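Local coordinates for protein ferredoxin (Mycobacterium smegmatis, PDB 2V2K) that carries electrons between metabolic reaction partners by means of two iron-sulfur clusters, at residues Pro21-Tyr26 against Gly82-Val87; Lys12-Ile17 against Arg30-His35; Val3-Cys8 against Ala53-Asp58. All blocks are in the same frame, centred on the assembly; numbering follows the deposited sequence.

Interaction 1 (Pro21-Tyr26 against Gly82-Val87); sequences PVDCIY and GGASKV. With F3S (Fe3-s4 cluster), chain C.
The phenol of Y26 lies against A84 and reaches with its hydroxyl to the backbone of G83. From CB the side chain leaves with CG anti to its own carbonyl carbon (chi1 -64°), which places CG beside the backbone N, and one ring face takes the A84 methyl. CG and CD1 sit under that methyl, CD1 at 3.7 Å from A84 CB; this CH-pi contact has its carbon 14° off the ring normal. CE1 meets A84 CA at 3.6 Å, and at the ring edge, near its plane, it touches V87 CG2. At the tip, OH accepts a hydrogen bond from G83 N, 3.0 Å away, and is also bonded to E38, whose carboxylate takes G82 N as well. Alanine suits position 84 because a single methyl fits between the Y26 ring and the backbone carbonyl of I25, where A84 CB comes within 3.2 Å of I25 O.

Beside the ring, D23 receives two successive amides, of A84 and S85, in a short, weakly bonded helical segment. Its carbonyl O accepts from A84 N at 2.9 Å, while its carboxylate OD2 accepts from S85 N at 3.0 Å on the syn side, 25° out of the carboxylate plane. G82 and G83 have positive phi, and at G83 a CB would crowd K86 CE.

The same segment lines the pocket of an iron-sulfur cluster through P21, V22, C24 and I25, with C24 SG 3.5 Å from the cluster sulfur S3. The chemistry is thus mixed: an acidic residue meets two amides of the helical segment, probably with a favourable electrostatic share, and an aromatic face supplies the apolar floor. Together they fasten the C-terminal extension to the cluster-binding core of this seven-iron ferredoxin.

Interaction 2 (Lys12-Ile17 against Arg30-His35); sequences KDKACI and RMLYIH. With F3S (Fe3-s4 cluster), chain D.
L32 projects from its strand into a recess between the K12 and I17 side chains, so that packing carries most of this contact. K12 crosses it at about a right angle: CG lies 3.7 Å from L32 CD1 and equally close to M31 CA, while CD rests on the carbonyl of R30. On the other branch, L32 CD2 meets I17 CG2 at 3.3 Å, tighter than usual van der Waals contact, and these two side chains also cross at about a right angle. K14 CG and C16 SG add looser touches to the same methyl. A branched leucine suits the place because its two methyls can serve two neighbours at once.

The cluster is the second kind of partner. C16 SG binds FE1 of the [3Fe-4S] cluster at 2.4 Å. Its SG stands between the backbone N and the carbonyl carbon (chi1 59°), which turns the sulfur to the iron. L32 CD1 approaches the inorganic sulfur S1 at 3.7 Å, making an apolar wall for the cluster, and K14 N lies 3.3 Å from the same S1.

Charge forms the third kind, and its partners lie just beyond the two segments. The amino groups of K12 and K14 both form salt bridges with E27, and K12 NZ also bonds to G28 O. The aliphatic lengths of the lysines can thus pack on L32 while their tips find acidic and carbonyl partners.

In the fold, the 12-17 segment is a cysteine-bearing cluster loop running into helix 15-19, and it packs on L32 of strand 32-34. That strand pairs with strand 25-27, from which I25 packs on both L32 and C16, while I4 of strand 2-4 reaches L32 and M31.

Interaction 3 (Val3-Cys8 against Ala53-Asp58); sequences VIAEPC and AIYYED. With F3S (Fe3-s4 cluster), chain D.
A53 presses its single methyl into a hollow formed by I4, P7 and C8. A53 CB is 3.6 Å from C8 N, 3.9 Å from C8 CB and 4.0 Å from P7 CB, with the I4 CG2 branch bordering the same hollow. A methyl is just large enough to be held on these sides where the 3-8 chain turns from strand into 3-10 conformation, and proline, rigid and apolar, suits a wall of that turn.

Next to this knob, I4 and I54 stand side by side and point the same way, the non-hydrogen-bonded pair of an antiparallel ladder. Both reach toward sulfur S3 of the cluster, so the two beta-branched residues form an apolar ridge against it. On the other face, where V3 and Y55 are the hydrogen-bonded pair, V3 CG2 rests on E57 CA, and V3 also packs on helix 67-73. Further along, past the strand, the A5 methyl lies obliquely near the Y55 ring.

Three backbone bonds hold the two segments together: V3 N to Y55 O at 2.8 Å, Y55 N to V3 O at 3.0 Å, and A5 N to A53 O at 2.9 Å. The last joins the loop residues just past the paired strands, close to the turn that delivers C8. With its SG anti to the backbone N (chi1 -175°), C8 binds FE3 of the [3Fe-4S] cluster at 2.4 Å. Strands 2-4 and 54-56 are thus the antiparallel pair that joins the two ends of the ferredoxin cluster-binding core. The chemistry implies a division of labour: three backbone bonds pair the segments, while the I4, A53 and I54 side chains give S3 apolar neighbours.

How the interactions relate
The chain starts in strand 2-4, and interaction 3 closes the longer of the two loops around the cluster of interactions 2 and 3 by bringing 53-58 back to 3-8. Interaction 2 lies wholly within that loop, closing a shorter one from 12-17 to 30-35, and both border the same cluster. Interaction 1 begins at 21-26, inside both loops, and ends at 82-87, beyond both, so it crosses each. It joins residues 82-87 to the strand 25-27 end of the fold. Interactions 1 and 2 meet in the sheet of strands 25-27 and 32-34, where Y26 N and Y33 O probably bond, and I25 packs against I4, linking interaction 1 to interaction 3.

Interaction 1 (Pro21-Tyr26 against Gly82-Val87)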
loop_
_atom_site.group_PDB
_atom_site.type_symbol
_atom_site.label_atom_id
_atom_site.label_comp_id
_atom_site.label_asym_id
_atom_site.label_seq_id
_atom_site.Cartn_x
_atom_site.Cartn_y
_atom_site.Cartn_z
ATOM N N PRO A 21 -6.479 -4.150 11.782
ATOM C CA PRO A 21 -7.449 -5.139 12.262
ATOM C C PRO A 21 -8.120 -5.972 11.169
ATOM O O PRO A 21 -8.604 -7.062 11.461
ATOM C CB PRO A 21 -8.526 -4.278 12.948
ATOM C CG PRO A 21 -7.953 -3.015 13.135
ATOM C CD PRO A 21 -6.952 -2.788 12.064
ATOM N N VAL A 22 -8.184 -5.438 9.942
ATOM C CA VAL A 22 -8.821 -6.180 8.836
ATOM C C VAL A 22 -7.796 -6.824 7.869
ATOM O O VAL A 22 -8.200 -7.472 6.904
ATOM C CB VAL A 22 -9.854 -5.335 8.030
ATOM C CG1 VAL A 22 -11.028 -4.836 8.963
ATOM C CG2 VAL A 22 -9.205 -4.198 7.301
ATOM N N ASP A 23 -6.496 -6.701 8.161
ATOM C CA ASP A 23 -5.459 -7.340 7.366
ATOM C C ASP A 23 -5.587 -7.024 5.862
ATOM O O ASP A 23 -5.502 -7.927 5.007
ATOM C CB ASP A 23 -5.495 -8.847 7.621
ATOM C CG ASP A 23 -4.302 -9.566 7.070
ATOM O OD1 ASP A 23 -3.236 -8.929 6.889
ATOM O OD2 ASP A 23 -4.440 -10.780 6.815
ATOM N N CYS A 24 -5.774 -5.738 5.547
ATOM C CA CYS A 24 -5.993 -5.270 4.139
ATOM C C CYS A 24 -4.784 -4.601 3.464
ATOM O O CYS A 24 -4.942 -3.939 2.424
ATOM C CB CYS A 24 -7.191 -4.331 4.054
ATOM S SG CYS A 24 -6.906 -2.720 4.772
ATOM N N ILE A 25 -3.578 -4.807 4.021
ATOM C CA ILE A 25 -2.351 -4.227 3.507
ATOM C C ILE A 25 -1.535 -5.364 2.889
ATOM O O ILE A 25 -1.076 -6.252 3.590
ATOM C CB ILE A 25 -1.526 -3.449 4.576
ATOM C CG1 ILE A 25 -2.438 -2.572 5.458
ATOM C CG2 ILE A 25 -0.424 -2.596 3.835
ATOM C CD1 ILE A 25 -1.734 -1.578 6.399
ATOM N N TYR A 26 -1.411 -5.316 1.562
ATOM C CA TYR A 26 -0.883 -6.414 0.751
ATOM C C TYR A 26 0.484 -6.074 0.166
ATOM O O TYR A 26 0.731 -4.922 -0.199
ATOM C CB TYR A 26 -1.825 -6.752 -0.396
ATOM C CG TYR A 26 -3.209 -7.285 -0.024
ATOM C CD1 TYR A 26 -3.573 -8.605 -0.296
ATOM C CD2 TYR A 26 -4.180 -6.463 0.580
ATOM C CE1 TYR A 26 -4.872 -9.100 0.018
ATOM C CE2 TYR A 26 -5.477 -6.954 0.881
ATOM C CZ TYR A 26 -5.806 -8.267 0.601
ATOM O OH TYR A 26 -7.068 -8.750 0.918
ATOM N N GLY A 82 -9.880 -10.544 0.923
ATOM C CA GLY A 82 -10.394 -10.432 2.277
ATOM C C GLY A 82 -9.386 -10.799 3.346
ATOM O O GLY A 82 -9.778 -11.188 4.455
ATOM N N GLY A 83 -8.092 -10.682 3.015
ATOM C CA GLY A 83 -6.991 -10.868 3.979
ATOM C C GLY A 83 -5.645 -11.138 3.303
ATOM O O GLY A 83 -5.494 -12.115 2.551
ATOM N N ALA A 84 -4.658 -10.296 3.605
ATOM C CA ALA A 84 -3.341 -10.380 2.979
ATOM C C ALA A 84 -2.572 -11.609 3.445
ATOM O O ALA A 84 -1.750 -12.149 2.696
ATOM C CB ALA A 84 -2.540 -9.085 3.241
ATOM N N SER A 85 -2.876 -12.089 4.647
ATOM C CA SER A 85 -2.057 -13.136 5.266
ATOM C C SER A 85 -1.953 -14.405 4.413
ATOM O O SER A 85 -0.873 -15.029 4.314
ATOM C CB SER A 85 -2.575 -13.471 6.673
ATOM O OG SER A 85 -1.477 -13.631 7.565
ATOM N N LYS A 86 -3.062 -14.781 3.785
ATOM C CA LYS A 86 -3.123 -15.972 2.961
ATOM C C LYS A 86 -2.562 -15.794 1.535
ATOM O O LYS A 86 -2.135 -16.774 0.905
ATOM C CB LYS A 86 -4.571 -16.455 2.871
ATOM C CG LYS A 86 -5.565 -15.428 2.284
ATOM C CD LYS A 86 -6.987 -15.859 2.641
ATOM C CE LYS A 86 -7.934 -14.701 2.787
ATOM N NZ LYS A 86 -9.085 -15.125 3.639
ATOM N N VAL A 87 -2.583 -14.562 1.035
ATOM C CA VAL A 87 -2.075 -14.211 -0.296
ATOM C C VAL A 87 -0.533 -14.152 -0.337
ATOM O O VAL A 87 0.101 -14.652 -1.282
ATOM C CB VAL A 87 -2.670 -12.837 -0.752
ATOM C CG1 VAL A 87 -2.117 -12.407 -2.081
ATOM C CG2 VAL A 87 -4.205 -12.925 -0.828
HETATM FE FE1 F3S C . -7.222 0.925 6.762
HETATM FE FE3 F3S C . -4.872 1.299 8.128
HETATM FE FE4 F3S C . -6.219 -1.036 8.290
HETATM S S1 F3S C . -6.592 2.779 7.917
HETATM S S2 F3S C . -8.436 -0.454 8.145
HETATM S S3 F3S C . -5.249 -0.133 6.358
HETATM S S4 F3S C . -5.159 0.050 10.046
#

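Interaction 2 (Lys12-Ile17 against Arg30-His35)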
loop_
_atom_site.group_PDB
_atom_site.type_symbol
_atom_site.label_atom_id
_atom_site.label_comp_id
_atom_site.label_asym_id
_atom_site.label_seq_id
_atom_site.Cartn_x
_atom_site.Cartn_y
_atom_site.Cartn_z
ATOM N N LYS A 12 9.760 -0.873 2.410
ATOM C CA LYS A 12 8.915 -1.973 2.931
ATOM C C LYS A 12 9.238 -2.384 4.383
ATOM O O LYS A 12 9.564 -3.542 4.659
ATOM C CB LYS A 12 8.956 -3.184 1.993
ATOM C CG LYS A 12 8.216 -2.951 0.666
ATOM C CD LYS A 12 8.608 -3.920 -0.439
ATOM C CE LYS A 12 8.343 -5.362 -0.100
ATOM N NZ LYS A 12 8.824 -6.316 -1.165
ATOM N N ASP A 13 9.140 -1.433 5.313
ATOM C CA ASP A 13 9.479 -1.730 6.719
ATOM C C ASP A 13 8.553 -2.789 7.340
ATOM O O ASP A 13 9.010 -3.614 8.165
ATOM C CB ASP A 13 9.448 -0.453 7.555
ATOM C CG ASP A 13 9.842 -0.698 8.982
ATOM O OD1 ASP A 13 11.059 -0.793 9.259
ATOM O OD2 ASP A 13 8.944 -0.801 9.823
ATOM N N LYS A 14 7.270 -2.726 6.943
ATOM C CA LYS A 14 6.214 -3.659 7.310
ATOM C C LYS A 14 5.739 -3.547 8.780
ATOM O O LYS A 14 5.071 -4.427 9.277
ATOM C CB LYS A 14 6.588 -5.115 6.948
ATOM C CG LYS A 14 6.719 -5.390 5.463
ATOM C CD LYS A 14 7.116 -6.840 5.249
ATOM C CE LYS A 14 7.867 -7.074 3.954
ATOM N NZ LYS A 14 7.942 -8.552 3.633
ATOM N N ALA A 15 6.032 -2.438 9.446
ATOM C CA ALA A 15 5.454 -2.165 10.757
ATOM C C ALA A 15 3.922 -2.066 10.692
ATOM O O ALA A 15 3.215 -2.475 11.619
ATOM C CB ALA A 15 6.030 -0.871 11.299
ATOM N N CYS A 16 3.424 -1.479 9.596
ATOM C CA CYS A 16 1.980 -1.239 9.359
ATOM C C CYS A 16 1.107 -2.485 9.391
ATOM O O CYS A 16 -0.005 -2.448 9.936
ATOM C CB CYS A 16 1.781 -0.530 8.019
ATOM S SG CYS A 16 2.431 -1.450 6.601
ATOM N N ILE A 17 1.606 -3.587 8.828
ATOM C CA ILE A 17 0.785 -4.800 8.721
ATOM C C ILE A 17 0.396 -5.343 10.092
ATOM O O ILE A 17 -0.716 -5.853 10.253
ATOM C CB ILE A 17 1.415 -5.875 7.784
ATOM C CG1 ILE A 17 2.755 -6.387 8.296
ATOM C CG2 ILE A 17 1.590 -5.294 6.381
ATOM C CD1 ILE A 17 3.190 -7.714 7.610
ATOM N N ARG A 30 7.644 -4.077 -5.067
ATOM C CA ARG A 30 8.225 -2.755 -4.814
ATOM C C ARG A 30 7.757 -2.045 -3.542
ATOM O O ARG A 30 8.490 -1.221 -2.990
ATOM C CB ARG A 30 7.931 -1.803 -5.992
ATOM C CG ARG A 30 8.433 -2.257 -7.334
ATOM C CD ARG A 30 9.941 -2.452 -7.385
ATOM N NE ARG A 30 10.738 -1.236 -7.160
ATOM C CZ ARG A 30 10.987 -0.286 -8.067
ATOM N NH1 ARG A 30 10.473 -0.354 -9.293
ATOM N NH2 ARG A 30 11.753 0.755 -7.749
ATOM N N MET A 31 6.527 -2.314 -3.123
ATOM C CA MET A 31 5.927 -1.635 -1.953
ATOM C C MET A 31 4.741 -2.458 -1.432
ATOM O O MET A 31 4.422 -3.509 -1.991
ATOM C CB MET A 31 5.486 -0.184 -2.292
ATOM C CG MET A 31 4.455 -0.074 -3.396
ATOM S SD MET A 31 4.078 1.626 -3.899
ATOM C CE MET A 31 3.140 2.257 -2.516
ATOM N N LEU A 32 4.151 -1.997 -0.323
ATOM C CA LEU A 32 2.856 -2.489 0.149
ATOM C C LEU A 32 1.728 -1.560 -0.339
ATOM O O LEU A 32 1.971 -0.418 -0.695
ATOM C CB LEU A 32 2.819 -2.632 1.671
ATOM C CG LEU A 32 3.326 -3.995 2.122
ATOM C CD1 LEU A 32 4.828 -4.086 1.803
ATOM C CD2 LEU A 32 3.044 -4.251 3.597
ATOM N N TYR A 33 0.512 -2.109 -0.372
ATOM C CA TYR A 33 -0.688 -1.473 -0.942
ATOM C C TYR A 33 -1.895 -1.717 -0.037
ATOM O O TYR A 33 -2.121 -2.858 0.413
ATOM C CB TYR A 33 -0.979 -2.039 -2.337
ATOM C CG TYR A 33 0.161 -1.947 -3.356
ATOM C CD1 TYR A 33 1.180 -2.916 -3.413
ATOM C CD2 TYR A 33 0.210 -0.903 -4.260
ATOM C CE1 TYR A 33 2.217 -2.823 -4.363
ATOM C CE2 TYR A 33 1.239 -0.800 -5.206
ATOM C CZ TYR A 33 2.226 -1.770 -5.253
ATOM O OH TYR A 33 3.227 -1.631 -6.195
ATOM N N ILE A 34 -2.639 -0.664 0.267
ATOM C CA ILE A 34 -3.882 -0.759 1.082
ATOM C C ILE A 34 -5.058 -0.999 0.149
ATOM O O ILE A 34 -5.276 -0.216 -0.804
ATOM C CB ILE A 34 -4.122 0.505 1.935
ATOM C CG1 ILE A 34 -3.035 0.592 3.022
ATOM C CG2 ILE A 34 -5.567 0.531 2.486
ATOM C CD1 ILE A 34 -3.009 1.873 3.857
ATOM N N HIS A 35 -5.823 -2.060 0.405
ATOM C CA HIS A 35 -6.994 -2.352 -0.434
ATOM C C HIS A 35 -8.113 -1.378 -0.116
ATOM O O HIS A 35 -8.639 -1.417 0.999
ATOM C CB HIS A 35 -7.487 -3.783 -0.197
ATOM C CG HIS A 35 -8.354 -4.296 -1.287
ATOM N ND1 HIS A 35 -9.355 -3.540 -1.850
ATOM C CD2 HIS A 35 -8.367 -5.484 -1.937
ATOM C CE1 HIS A 35 -9.937 -4.232 -2.812
ATOM N NE2 HIS A 35 -9.345 -5.406 -2.899
HETATM FE FE1 F3S D . 4.371 -0.227 5.846
HETATM FE FE3 F3S D . 5.806 0.536 3.756
HETATM FE FE4 F3S D . 5.857 1.968 5.984
HETATM S S1 F3S D . 5.559 -1.485 4.381
HETATM S S2 F3S D . 5.551 0.500 7.645
HETATM S S3 F3S D . 4.129 1.557 4.604
HETATM S S4 F3S D . 7.557 1.546 4.489
#

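Interaction 3 (Val3-Cys8 against Ala53-Asp58)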
loop_
_atom_site.group_PDB
_atom_site.type_symbol
_atom_site.label_atom_id
_atom_site.label_comp_id
_atom_site.label_asym_id
_atom_site.label_seq_id
_atom_site.Cartn_x
_atom_site.Cartn_y
_atom_site.Cartn_z
ATOM N N VAL A 3 -3.887 5.312 2.179
ATOM C CA VAL A 3 -3.077 5.157 0.951
ATOM C C VAL A 3 -1.584 5.073 1.309
ATOM O O VAL A 3 -1.088 5.892 2.088
ATOM C CB VAL A 3 -3.315 6.333 -0.041
ATOM C CG1 VAL A 3 -2.428 6.192 -1.269
ATOM C CG2 VAL A 3 -4.796 6.393 -0.415
ATOM N N ILE A 4 -0.878 4.079 0.754
ATOM C CA ILE A 4 0.584 4.029 0.836
ATOM C C ILE A 4 1.163 4.761 -0.395
ATOM O O ILE A 4 0.821 4.455 -1.544
ATOM C CB ILE A 4 1.107 2.568 0.963
ATOM C CG1 ILE A 4 0.447 1.862 2.167
ATOM C CG2 ILE A 4 2.626 2.557 1.089
ATOM C CD1 ILE A 4 0.919 0.437 2.439
ATOM N N ALA A 5 2.057 5.713 -0.128
ATOM C CA ALA A 5 2.693 6.554 -1.162
ATOM C C ALA A 5 4.204 6.219 -1.344
ATOM O O ALA A 5 4.712 5.235 -0.758
ATOM C CB ALA A 5 2.493 8.052 -0.799
ATOM N N GLU A 6 4.909 7.045 -2.130
ATOM C CA GLU A 6 6.280 6.752 -2.629
ATOM C C GLU A 6 7.361 6.376 -1.607
ATOM O O GLU A 6 8.224 5.576 -1.935
ATOM C CB GLU A 6 6.808 7.913 -3.507
ATOM C CG GLU A 6 8.057 7.535 -4.359
ATOM C CD GLU A 6 8.205 8.344 -5.668
ATOM O OE1 GLU A 6 7.286 8.338 -6.531
ATOM O OE2 GLU A 6 9.276 8.961 -5.863
ATOM N N PRO A 7 7.316 6.919 -0.362
ATOM C CA PRO A 7 8.358 6.535 0.607
ATOM C C PRO A 7 8.485 5.055 0.946
ATOM O O PRO A 7 9.564 4.629 1.355
ATOM C CB PRO A 7 8.006 7.347 1.854
ATOM C CG PRO A 7 7.225 8.497 1.333
ATOM C CD PRO A 7 6.410 7.929 0.208
ATOM N N CYS A 8 7.424 4.281 0.758
ATOM C CA CYS A 8 7.483 2.836 0.960
ATOM C C CYS A 8 8.354 2.104 -0.072
ATOM O O CYS A 8 8.869 1.027 0.236
ATOM C CB CYS A 8 6.063 2.242 0.938
ATOM S SG CYS A 8 5.960 0.471 1.327
ATOM N N ALA A 53 5.038 6.925 5.017
ATOM C CA ALA A 53 4.487 6.572 3.694
ATOM C C ALA A 53 2.963 6.596 3.638
ATOM O O ALA A 53 2.388 6.698 2.556
ATOM C CB ALA A 53 4.957 5.182 3.272
ATOM N N ILE A 54 2.319 6.472 4.793
ATOM C CA ILE A 54 0.873 6.248 4.864
ATOM C C ILE A 54 0.118 7.531 5.185
ATOM O O ILE A 54 0.488 8.252 6.121
ATOM C CB ILE A 54 0.488 5.168 5.909
ATOM C CG1 ILE A 54 1.174 3.853 5.573
ATOM C CG2 ILE A 54 -1.010 5.015 5.905
ATOM C CD1 ILE A 54 0.884 2.710 6.495
ATOM N N TYR A 55 -0.920 7.795 4.372
ATOM C CA TYR A 55 -1.797 8.955 4.504
ATOM C C TYR A 55 -3.303 8.613 4.360
ATOM O O TYR A 55 -3.703 7.772 3.559
ATOM C CB TYR A 55 -1.435 10.002 3.432
ATOM C CG TYR A 55 -0.044 10.551 3.541
ATOM C CD1 TYR A 55 0.209 11.740 4.220
ATOM C CD2 TYR A 55 1.032 9.879 2.973
ATOM C CE1 TYR A 55 1.505 12.240 4.337
ATOM C CE2 TYR A 55 2.322 10.370 3.078
ATOM C CZ TYR A 55 2.557 11.542 3.767
ATOM O OH TYR A 55 3.850 12.036 3.848
ATOM N N TYR A 56 -4.164 9.304 5.096
ATOM C CA TYR A 56 -5.585 9.234 4.782
ATOM C C TYR A 56 -5.761 9.762 3.343
ATOM O O TYR A 56 -5.043 10.699 2.907
ATOM C CB TYR A 56 -6.426 10.038 5.803
ATOM C CG TYR A 56 -7.908 10.093 5.494
ATOM C CD1 TYR A 56 -8.676 8.937 5.444
ATOM C CD2 TYR A 56 -8.542 11.314 5.237
ATOM C CE1 TYR A 56 -10.042 8.981 5.150
ATOM C CE2 TYR A 56 -9.889 11.367 4.950
ATOM C CZ TYR A 56 -10.643 10.201 4.898
ATOM O OH TYR A 56 -11.997 10.275 4.592
ATOM N N GLU A 57 -6.707 9.189 2.602
ATOM C CA GLU A 57 -6.899 9.557 1.193
ATOM C C GLU A 57 -6.902 11.073 0.937
ATOM O O GLU A 57 -6.264 11.554 0.007
ATOM C CB GLU A 57 -8.176 8.914 0.616
ATOM C CG GLU A 57 -9.468 9.150 1.398
ATOM C CD GLU A 57 -10.670 8.524 0.729
ATOM O OE1 GLU A 57 -11.123 9.054 -0.316
ATOM O OE2 GLU A 57 -11.167 7.498 1.238
ATOM N N ASP A 58 -7.626 11.809 1.773
ATOM C CA ASP A 58 -7.767 13.267 1.624
ATOM C C ASP A 58 -6.458 14.052 1.893
ATOM O O ASP A 58 -6.354 15.231 1.546
ATOM C CB ASP A 58 -8.857 13.776 2.577
ATOM C CG ASP A 58 -10.276 13.285 2.216
ATOM O OD1 ASP A 58 -11.237 13.628 2.970
ATOM O OD2 ASP A 58 -10.462 12.602 1.190
HETATM FE FE1 F3S D . 4.371 -0.227 5.846
HETATM FE FE3 F3S D . 5.806 0.536 3.756
HETATM FE FE4 F3S D . 5.857 1.968 5.984
HETATM S S1 F3S D . 5.559 -1.485 4.381
HETATM S S2 F3S D . 5.551 0.500 7.645
HETATM S S3 F3S D . 4.129 1.557 4.604
HETATM S S4 F3S D . 7.557 1.546 4.489
#